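Local coordinates for putative hemolysin (Streptococcus mutans UA159, PDB 2RK5), which is a membrane protein of uncertain function whose family may bind flavin adenine dinucleotide, represented here by its transporter-associated domain, at residues T9-G14 with K80-V85; F40-V45 with G76-L81; E52-F57 with L68-V73. All blocks are in the same frame, centred on the assembly; numbering follows the deposited sequence.

Contact 1. Residues T9-G14 with K80-V85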
loop_
_atom_site.group_PDB
_atom_site.type_symbol
_atom_site.label_atom_id
_atom_site.label_comp_id
_atom_site.label_asym_id
_atom_site.label_seq_id
_atom_site.Cartn_x
_atom_site.Cartn_y
_atom_site.Cartn_z
ATOM N N THR A 9 -7.411 -19.354 13.671
ATOM C CA THR A 9 -6.944 -17.971 13.680
ATOM C C THR A 9 -5.448 -17.947 13.471
ATOM O O THR A 9 -4.719 -18.633 14.169
ATOM C CB THR A 9 -7.296 -17.288 15.012
ATOM O OG1 THR A 9 -8.672 -17.567 15.331
ATOM C CG2 THR A 9 -7.033 -15.785 14.951
ATOM N N TYR A 10 -4.987 -17.137 12.510
ATOM C CA TYR A 10 -3.590 -17.130 12.087
ATOM C C TYR A 10 -3.042 -15.719 11.922
ATOM O O TYR A 10 -3.797 -14.790 11.639
ATOM C CB TYR A 10 -3.435 -17.860 10.751
ATOM C CG TYR A 10 -4.029 -19.241 10.737
ATOM C CD1 TYR A 10 -3.237 -20.365 10.905
ATOM C CD2 TYR A 10 -5.396 -19.424 10.580
ATOM C CE1 TYR A 10 -3.803 -21.648 10.924
ATOM C CE2 TYR A 10 -5.958 -20.699 10.584
ATOM C CZ TYR A 10 -5.156 -21.803 10.763
ATOM O OH TYR A 10 -5.701 -23.083 10.780
ATOM N N ILE A 11 -1.735 -15.570 12.134
ATOM C CA ILE A 11 -1.024 -14.361 11.720
ATOM C C ILE A 11 -0.139 -14.738 10.554
ATOM O O ILE A 11 0.601 -15.725 10.622
ATOM C CB ILE A 11 -0.193 -13.720 12.859
ATOM C CG1 ILE A 11 -1.108 -13.339 14.023
ATOM C CG2 ILE A 11 0.557 -12.491 12.377
ATOM C CD1 ILE A 11 -2.051 -12.204 13.745
ATOM N N VAL A 12 -0.261 -13.984 9.460
ATOM C CA VAL A 12 0.604 -14.156 8.287
ATOM C C VAL A 12 1.387 -12.889 7.996
ATOM O O VAL A 12 0.869 -11.795 8.163
ATOM C CB VAL A 12 -0.157 -14.591 6.993
ATOM C CG1 VAL A 12 -0.941 -15.867 7.274
ATOM C CG2 VAL A 12 -1.018 -13.505 6.433
ATOM N N LEU A 13 2.618 -13.082 7.514
ATOM C CA LEU A 13 3.410 -12.000 6.998
ATOM C C LEU A 13 2.804 -11.494 5.696
ATOM O O LEU A 13 2.405 -12.285 4.833
ATOM C CB LEU A 13 4.853 -12.425 6.765
ATOM C CG LEU A 13 5.554 -12.962 8.011
ATOM C CD1 LEU A 13 7.010 -13.184 7.651
ATOM C CD2 LEU A 13 5.405 -12.035 9.231
ATOM N N GLY A 14 2.732 -10.170 5.565
ATOM C CA GLY A 14 2.174 -9.569 4.359
ATOM C C GLY A 14 2.919 -9.972 3.102
ATOM O O GLY A 14 2.379 -9.968 2.003
ATOM N N LYS A 80 1.677 -7.362 8.463
ATOM C CA LYS A 80 1.112 -8.550 9.106
ATOM C C LYS A 80 -0.385 -8.499 9.017
ATOM O O LYS A 80 -0.982 -7.433 9.171
ATOM C CB LYS A 80 1.513 -8.676 10.564
ATOM C CG LYS A 80 2.986 -8.940 10.794
ATOM C CD LYS A 80 3.317 -9.308 12.250
ATOM C CE LYS A 80 4.844 -9.513 12.429
ATOM N NZ LYS A 80 5.279 -9.747 13.848
ATOM N N LEU A 81 -0.975 -9.659 8.740
ATOM C CA LEU A 81 -2.420 -9.816 8.672
ATOM C C LEU A 81 -2.871 -10.895 9.637
ATOM O O LEU A 81 -2.193 -11.905 9.800
ATOM C CB LEU A 81 -2.853 -10.244 7.277
ATOM C CG LEU A 81 -2.888 -9.219 6.155
ATOM C CD1 LEU A 81 -3.064 -9.955 4.813
ATOM C CD2 LEU A 81 -4.063 -8.248 6.354
ATOM N N LYS A 82 -4.045 -10.694 10.228
ATOM C CA LYS A 82 -4.774 -11.726 10.936
ATOM C C LYS A 82 -5.741 -12.394 9.964
ATOM O O LYS A 82 -6.448 -11.701 9.241
ATOM C CB LYS A 82 -5.559 -11.117 12.079
ATOM C CG LYS A 82 -6.185 -12.123 13.017
ATOM C CD LYS A 82 -6.947 -11.395 14.121
ATOM C CE LYS A 82 -7.208 -12.274 15.282
ATOM N NZ LYS A 82 -7.705 -11.455 16.438
ATOM N N ILE A 83 -5.752 -13.722 9.942
ATOM C CA ILE A 83 -6.635 -14.505 9.063
ATOM C C ILE A 83 -7.496 -15.367 9.947
ATOM O O ILE A 83 -6.983 -16.128 10.749
ATOM C CB ILE A 83 -5.830 -15.448 8.134
ATOM C CG1 ILE A 83 -4.697 -14.676 7.470
ATOM C CG2 ILE A 83 -6.758 -16.148 7.114
ATOM C CD1 ILE A 83 -5.086 -13.613 6.489
ATOM N N LEU A 84 -8.808 -15.229 9.802
ATOM C CA LEU A 84 -9.750 -16.100 10.508
ATOM C C LEU A 84 -10.440 -16.981 9.484
ATOM O O LEU A 84 -10.990 -16.471 8.481
ATOM C CB LEU A 84 -10.795 -15.252 11.228
ATOM C CG LEU A 84 -10.327 -14.253 12.302
ATOM C CD1 LEU A 84 -9.086 -14.698 12.992
ATOM C CD2 LEU A 84 -10.172 -12.879 11.762
ATOM N N VAL A 85 -10.394 -18.294 9.716
ATOM C CA VAL A 85 -10.949 -19.250 8.764
ATOM C C VAL A 85 -12.266 -19.823 9.275
ATOM O O VAL A 85 -12.376 -20.219 10.450
ATOM C CB VAL A 85 -9.966 -20.402 8.469
ATOM C CG1 VAL A 85 -10.530 -21.320 7.393
ATOM C CG2 VAL A 85 -8.594 -19.845 7.999
#
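Strands 9-13 and 80-85 form a regular antiparallel pair inside the sheet of the transporter-associated domain, with T9 opposite L84 and L13 opposite K80. Two hydrogen-bonded pairs close it. At Y10 and I83, Y10 N gives to I83 O at 2.8 Å along a rather bent path (151° at the hydrogen), while the return bond from I83 N to Y10 O is straighter. At V12 and L81 both N-H groups point nearly along the C=O axes, V12 N to L81 O at 2.9 Å and L81 N to V12 O at 172° at the hydrogen. Around these bonds, CA-H...O contacts such as I11 CA to L81 O, 3.3 Å, fill the intervening non-hydrogen-bonded pairs.

The face carrying Y10, V12, L81 and I83 is apolar. V12 CG2, in the crowded place between backbone N and carbonyl carbon, rests on L81 CB at 3.8 Å, and V12 CG1 crosses I83 CG1 at about a right angle. Y10 sets its ring edge in plane against I83 O, and CE2 reaches V85 CG2 at 3.8 Å. On the other face I11 bends CD1 back over K82 CA, 3.9 Å away, and the extended chain of K80 runs beside L13, its CE near L13 CD2.

The helices lie on the apolar face: F25 meets the Y10 ring edge-to-face and also touches V12 and V85, F21 packs on I83, and I37 on V12 and L81. Strand 2-6 borders strand 9-13, and strand 64-74 borders 77-85 on its other side.

Contact 2. Residues F40-V45 with G76-L81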
loop_
_atom_site.group_PDB
_atom_site.type_symbol
_atom_site.label_atom_id
_atom_site.label_comp_id
_atom_site.label_asym_id
_atom_site.label_seq_id
_atom_site.Cartn_x
_atom_site.Cartn_y
_atom_site.Cartn_z
ATOM N N PHE A 40 -3.000 -8.626 -2.186
ATOM C CA PHE A 40 -4.389 -9.073 -2.379
ATOM C C PHE A 40 -5.343 -8.315 -1.436
ATOM O O PHE A 40 -6.428 -7.832 -1.835
ATOM C CB PHE A 40 -4.465 -10.576 -2.148
ATOM C CG PHE A 40 -5.841 -11.141 -2.267
ATOM C CD1 PHE A 40 -6.322 -11.569 -3.472
ATOM C CD2 PHE A 40 -6.639 -11.257 -1.161
ATOM C CE1 PHE A 40 -7.593 -12.061 -3.592
ATOM C CE2 PHE A 40 -7.928 -11.763 -1.251
ATOM C CZ PHE A 40 -8.407 -12.160 -2.474
ATOM N N TYR A 41 -4.944 -8.226 -0.165
ATOM C CA TYR A 41 -5.769 -7.549 0.842
ATOM C C TYR A 41 -5.912 -6.072 0.504
ATOM O O TYR A 41 -7.029 -5.515 0.506
ATOM C CB TYR A 41 -5.121 -7.722 2.197
ATOM C CG TYR A 41 -5.637 -6.812 3.255
ATOM C CD1 TYR A 41 -6.746 -7.152 4.034
ATOM C CD2 TYR A 41 -4.958 -5.647 3.570
ATOM C CE1 TYR A 41 -7.200 -6.317 5.064
ATOM C CE2 TYR A 41 -5.426 -4.794 4.572
ATOM C CZ TYR A 41 -6.518 -5.143 5.337
ATOM O OH TYR A 41 -6.914 -4.294 6.350
ATOM N N LEU A 42 -4.806 -5.420 0.185
ATOM C CA LEU A 42 -4.862 -3.955 -0.058
ATOM C C LEU A 42 -5.679 -3.604 -1.308
ATOM O O LEU A 42 -6.444 -2.605 -1.338
ATOM C CB LEU A 42 -3.461 -3.334 -0.188
ATOM C CG LEU A 42 -2.678 -3.291 1.133
ATOM C CD1 LEU A 42 -1.222 -2.867 0.856
ATOM C CD2 LEU A 42 -3.327 -2.346 2.155
ATOM N N THR A 43 -5.519 -4.414 -2.354
ATOM C CA THR A 43 -6.300 -4.196 -3.586
ATOM C C THR A 43 -7.784 -4.481 -3.329
ATOM O O THR A 43 -8.660 -3.826 -3.928
ATOM C CB THR A 43 -5.758 -5.023 -4.745
ATOM O OG1 THR A 43 -5.844 -6.378 -4.407
ATOM C CG2 THR A 43 -4.345 -4.728 -4.977
ATOM N N GLY A 44 -8.077 -5.423 -2.431
ATOM C CA GLY A 44 -9.461 -5.728 -2.038
ATOM C C GLY A 44 -10.150 -4.672 -1.199
ATOM O O GLY A 44 -11.327 -4.380 -1.407
ATOM N N VAL A 45 -9.466 -4.123 -0.202
ATOM C CA VAL A 45 -10.063 -3.037 0.624
ATOM C C VAL A 45 -9.962 -1.631 -0.016
ATOM O O VAL A 45 -10.750 -0.726 0.294
ATOM C CB VAL A 45 -9.424 -2.962 2.060
ATOM C CG1 VAL A 45 -9.612 -4.286 2.796
ATOM C CG2 VAL A 45 -7.952 -2.603 2.016
ATOM N N GLY A 76 2.506 2.707 5.064
ATOM C CA GLY A 76 1.509 2.315 4.052
ATOM C C GLY A 76 1.525 0.855 3.628
ATOM O O GLY A 76 0.738 0.421 2.757
ATOM N N ARG A 77 2.434 0.069 4.192
ATOM C CA ARG A 77 2.473 -1.351 3.863
ATOM C C ARG A 77 1.783 -2.116 4.987
ATOM O O ARG A 77 2.104 -1.921 6.144
ATOM C CB ARG A 77 3.917 -1.840 3.692
ATOM C CG ARG A 77 4.037 -3.101 2.841
ATOM C CD ARG A 77 3.493 -2.907 1.428
ATOM N NE ARG A 77 3.309 -4.190 0.744
ATOM C CZ ARG A 77 2.601 -4.387 -0.371
ATOM N NH1 ARG A 77 1.928 -3.400 -0.955
ATOM N NH2 ARG A 77 2.559 -5.586 -0.910
ATOM N N VAL A 78 0.832 -2.991 4.654
ATOM C CA VAL A 78 0.360 -3.960 5.633
ATOM C C VAL A 78 1.431 -5.026 5.696
ATOM O O VAL A 78 1.643 -5.786 4.745
ATOM C CB VAL A 78 -0.974 -4.565 5.220
ATOM C CG1 VAL A 78 -1.505 -5.429 6.347
ATOM C CG2 VAL A 78 -1.957 -3.442 4.895
ATOM N N THR A 79 2.092 -5.129 6.831
ATOM C CA THR A 79 3.190 -6.082 7.001
ATOM C C THR A 79 2.781 -7.388 7.720
ATOM O O THR A 79 3.490 -8.400 7.603
ATOM C CB THR A 79 4.344 -5.424 7.733
ATOM O OG1 THR A 79 3.895 -5.015 9.013
ATOM C CG2 THR A 79 4.820 -4.215 6.963
ATOM N N LYS A 80 1.677 -7.362 8.463
ATOM C CA LYS A 80 1.112 -8.550 9.106
ATOM C C LYS A 80 -0.385 -8.499 9.017
ATOM O O LYS A 80 -0.982 -7.433 9.171
ATOM C CB LYS A 80 1.513 -8.676 10.564
ATOM C CG LYS A 80 2.986 -8.940 10.794
ATOM C CD LYS A 80 3.317 -9.308 12.250
ATOM C CE LYS A 80 4.844 -9.513 12.429
ATOM N NZ LYS A 80 5.279 -9.747 13.848
ATOM N N LEU A 81 -0.975 -9.659 8.740
ATOM C CA LEU A 81 -2.420 -9.816 8.672
ATOM C C LEU A 81 -2.871 -10.895 9.637
ATOM O O LEU A 81 -2.193 -11.905 9.800
ATOM C CB LEU A 81 -2.853 -10.244 7.277
ATOM C CG LEU A 81 -2.888 -9.219 6.155
ATOM C CD1 LEU A 81 -3.064 -9.955 4.813
ATOM C CD2 LEU A 81 -4.063 -8.248 6.354
#
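The Y41 ring is sandwiched between two aliphatic groups. Over the centre of one face sits L81 CD2, 3.7 Å from the ring centroid and only 9° off the ring normal, a CH-pi contact; the opposite face is met by V45 CG1 from the next turn of the same helix, displaced toward the rim. V78 CG2 approaches CE2 obliquely at 3.7 Å. With CG anti to the backbone N (chi1 165°), the ring turns one face to L81, and L81 CD1 adds a contact to Y41 CB.

At the next residue, L42, CG is anti to the carbonyl carbon, and the side chain slides past V78 in the opposite direction. L42 CD2 and V78 CG2 come to 3.3 Å, tighter than usual van der Waals contact, so V78 CG2 is gripped by both L42 and Y41. L42 CD1 lies 3.7 Å from R77 NH1, whose side chain leaves the strand away from the helix but bends at chi2, bringing its end back. No hydrogen bond joins the two segments; the fit is mainly apolar, with the R77 guanidinium at its margin.

The polar ends find partners beyond the two segments. The Y41 hydroxyl bonds to E55 O, and R77 NH2 forms a salt bridge with D75 of the second subunit, on which I48 also packs against L42, so this edge of the contact merges into the dimer interface. The 40-45 part of the helix and strand segment 77-81 have axes 9.5 Å apart at closest and at 132°: the layered packing of an alpha+beta domain, helix on antiparallel sheet, whose buried core these side chains fill.

Contact 3. Residues E52-F57 with L68-V73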
loop_
_atom_site.group_PDB
_atom_site.type_symbol
_atom_site.label_atom_id
_atom_site.label_comp_id
_atom_site.label_asym_id
_atom_site.label_seq_id
_atom_site.Cartn_x
_atom_site.Cartn_y
_atom_site.Cartn_z
ATOM N N GLU A 52 -5.962 2.028 14.343
ATOM C CA GLU A 52 -7.131 2.752 14.831
ATOM C C GLU A 52 -8.339 2.509 13.938
ATOM O O GLU A 52 -9.468 2.480 14.419
ATOM C CB GLU A 52 -6.846 4.260 14.884
ATOM C CG GLU A 52 -5.795 4.667 15.902
ATOM C CD GLU A 52 -4.353 4.590 15.409
ATOM O OE1 GLU A 52 -4.096 4.099 14.279
ATOM O OE2 GLU A 52 -3.465 5.033 16.179
ATOM N N GLU A 53 -8.076 2.332 12.645
ATOM C CA GLU A 53 -9.099 2.257 11.626
ATOM C C GLU A 53 -8.820 1.016 10.814
ATOM O O GLU A 53 -8.297 1.098 9.699
ATOM C CB GLU A 53 -9.036 3.520 10.763
ATOM C CG GLU A 53 -9.351 4.756 11.595
ATOM C CD GLU A 53 -9.196 6.082 10.864
ATOM O OE1 GLU A 53 -8.983 6.071 9.626
ATOM O OE2 GLU A 53 -9.275 7.129 11.548
ATOM N N LYS A 54 -9.085 -0.143 11.423
ATOM C CA LYS A 54 -8.818 -1.421 10.769
ATOM C C LYS A 54 -9.743 -1.630 9.618
ATOM O O LYS A 54 -10.871 -1.126 9.591
ATOM C CB LYS A 54 -8.995 -2.569 11.735
ATOM C CG LYS A 54 -8.019 -2.508 12.886
ATOM C CD LYS A 54 -8.137 -3.688 13.779
ATOM C CE LYS A 54 -7.074 -3.639 14.870
ATOM N NZ LYS A 54 -7.289 -4.628 15.940
ATOM N N GLU A 55 -9.268 -2.427 8.674
ATOM C CA GLU A 55 -10.075 -2.767 7.524
ATOM C C GLU A 55 -10.173 -4.283 7.436
ATOM O O GLU A 55 -9.189 -4.985 7.578
ATOM C CB GLU A 55 -9.508 -2.176 6.246
ATOM C CG GLU A 55 -9.596 -0.625 6.196
ATOM C CD GLU A 55 -11.003 -0.062 6.033
ATOM O OE1 GLU A 55 -11.910 -0.825 5.660
ATOM O OE2 GLU A 55 -11.201 1.155 6.265
ATOM N N HIS A 56 -11.391 -4.760 7.229
ATOM C CA HIS A 56 -11.701 -6.185 7.142
ATOM C C HIS A 56 -12.050 -6.533 5.712
ATOM O O HIS A 56 -12.773 -5.783 5.066
ATOM C CB HIS A 56 -12.920 -6.472 7.978
ATOM C CG HIS A 56 -12.724 -6.251 9.435
ATOM N ND1 HIS A 56 -12.320 -5.048 9.981
ATOM C CD2 HIS A 56 -12.981 -7.065 10.480
ATOM C CE1 HIS A 56 -12.284 -5.153 11.296
ATOM N NE2 HIS A 56 -12.693 -6.360 11.625
ATOM N N PHE A 57 -11.521 -7.648 5.224
ATOM C CA PHE A 57 -11.859 -8.119 3.879
ATOM C C PHE A 57 -12.231 -9.577 3.949
ATOM O O PHE A 57 -11.476 -10.377 4.461
ATOM C CB PHE A 57 -10.671 -7.943 2.924
ATOM C CG PHE A 57 -11.038 -8.077 1.472
ATOM C CD1 PHE A 57 -12.014 -7.290 0.928
ATOM C CD2 PHE A 57 -10.377 -8.961 0.648
ATOM C CE1 PHE A 57 -12.343 -7.376 -0.403
ATOM C CE2 PHE A 57 -10.719 -9.050 -0.712
ATOM C CZ PHE A 57 -11.701 -8.275 -1.209
ATOM N N LEU A 68 -9.817 -11.339 6.509
ATOM C CA LEU A 68 -8.461 -10.783 6.563
ATOM C C LEU A 68 -8.543 -9.415 7.239
ATOM O O LEU A 68 -9.353 -8.592 6.842
ATOM C CB LEU A 68 -7.890 -10.614 5.170
ATOM C CG LEU A 68 -7.502 -11.823 4.333
ATOM C CD1 LEU A 68 -8.659 -12.729 4.154
ATOM C CD2 LEU A 68 -7.006 -11.335 2.982
ATOM N N ILE A 69 -7.688 -9.194 8.234
ATOM C CA ILE A 69 -7.667 -7.952 9.000
ATOM C C ILE A 69 -6.234 -7.495 9.191
ATOM O O ILE A 69 -5.370 -8.293 9.511
ATOM C CB ILE A 69 -8.303 -8.113 10.398
ATOM C CG1 ILE A 69 -9.609 -8.903 10.357
ATOM C CG2 ILE A 69 -8.566 -6.732 11.005
ATOM C CD1 ILE A 69 -10.193 -9.171 11.767
ATOM N N ASN A 70 -5.976 -6.201 9.038
ATOM C CA ASN A 70 -4.613 -5.731 9.284
ATOM C C ASN A 70 -4.238 -5.970 10.733
ATOM O O ASN A 70 -5.032 -5.690 11.650
ATOM C CB ASN A 70 -4.438 -4.268 8.928
ATOM C CG ASN A 70 -5.441 -3.380 9.603
ATOM O OD1 ASN A 70 -6.622 -3.528 9.343
ATOM N ND2 ASN A 70 -4.979 -2.411 10.415
ATOM N N ASP A 71 -3.024 -6.486 10.930
ATOM C CA ASP A 71 -2.442 -6.614 12.257
ATOM C C ASP A 71 -1.276 -5.655 12.491
ATOM O O ASP A 71 -1.035 -5.241 13.620
ATOM C CB ASP A 71 -2.003 -8.061 12.484
ATOM C CG ASP A 71 -1.320 -8.273 13.826
ATOM O OD1 ASP A 71 -2.015 -8.302 14.855
ATOM O OD2 ASP A 71 -0.068 -8.432 13.836
ATOM N N LYS A 72 -0.543 -5.306 11.439
ATOM C CA LYS A 72 0.541 -4.325 11.566
ATOM C C LYS A 72 0.680 -3.603 10.231
ATOM O O LYS A 72 0.626 -4.253 9.182
ATOM C CB LYS A 72 1.856 -5.003 11.927
ATOM C CG LYS A 72 3.032 -4.086 12.105
ATOM C CD LYS A 72 2.909 -3.293 13.334
ATOM C CE LYS A 72 4.231 -2.719 13.822
ATOM N NZ LYS A 72 4.017 -1.836 15.017
ATOM N N VAL A 73 0.844 -2.281 10.284
ATOM C CA VAL A 73 1.049 -1.441 9.129
ATOM C C VAL A 73 2.283 -0.568 9.356
ATOM O O VAL A 73 2.477 -0.029 10.441
ATOM C CB VAL A 73 -0.170 -0.532 8.922
ATOM C CG1 VAL A 73 0.040 0.424 7.745
ATOM C CG2 VAL A 73 -1.428 -1.364 8.709
#
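Tight pairing at F57 and L68 gives way to a side-chain-mediated link and then to an open, charged end. Where the strands pair, F57 N donates to L68 O at 2.9 Å and L68 N returns a bond to F57 O at 2.8 Å, both acceptors being met in the carbonyl plane. F57 and L68 share the face turned to helix 37-45: the phenylalanine ring leads away from L68 and packs against F40 and V45, while L68 packs against Y41, with its CD1 also close to F57 O.

H56 and I69 form the adjoining non-hydrogen-bonded pair on the other face, running side by side and pointing the same way. I69 CG2 stands over the centre of the imidazole, 4.1 Å from its centroid and 12° off the normal, a CH-pi contact, and CD1 lies against the same ring.

Beyond this pair the strand bonding is replaced by N70. Its CG takes the crowded position between backbone N and carbonyl carbon (chi1 54°), which brings OD1 to the E55 amide, accepting E55 N at 2.9 Å, straight at 167°. OD1 also sits 3.4 Å from K54 CA, and ND2 has a weak hydrogen bond to S50 O, so the buried amide is held at both ends and ties the loop to the strand.

The far side is looser. K54 drapes its chain past I69, CD being 4.1 Å from I69 CG2, before its end leads away; its NZ is still 6.5 Å from D71 OD1, without contact. The chain turns a corner at D71, where D71 and K72 both face K80 in a classic beta bulge. The arrangement is that of a beta hairpin, strands 56-61 and 64-74, whose open end is closed by an asparagine side chain.

Overall arrangement
All three contacts belong to one antiparallel sheet and the helices packed on it (37-45 in contact 2), within a single transporter-associated domain. Strand 77-85 is common to contacts 1 and 2, whose centres are about 11 Å apart; contact 3 lies about 10 Å from contact 1 and 8 Å from contact 2. Along the chain, the hairpin of contact 3 falls between the segments of both others. K82 N to I69 O, 2.8 Å, joins contacts 3 and 1, while G14 N to T79 O joins contacts 1 and 2. Strand 77-85 thus lies between strand 9-13 and the 64-74 arm of the hairpin, with helix 37-45 packed on it.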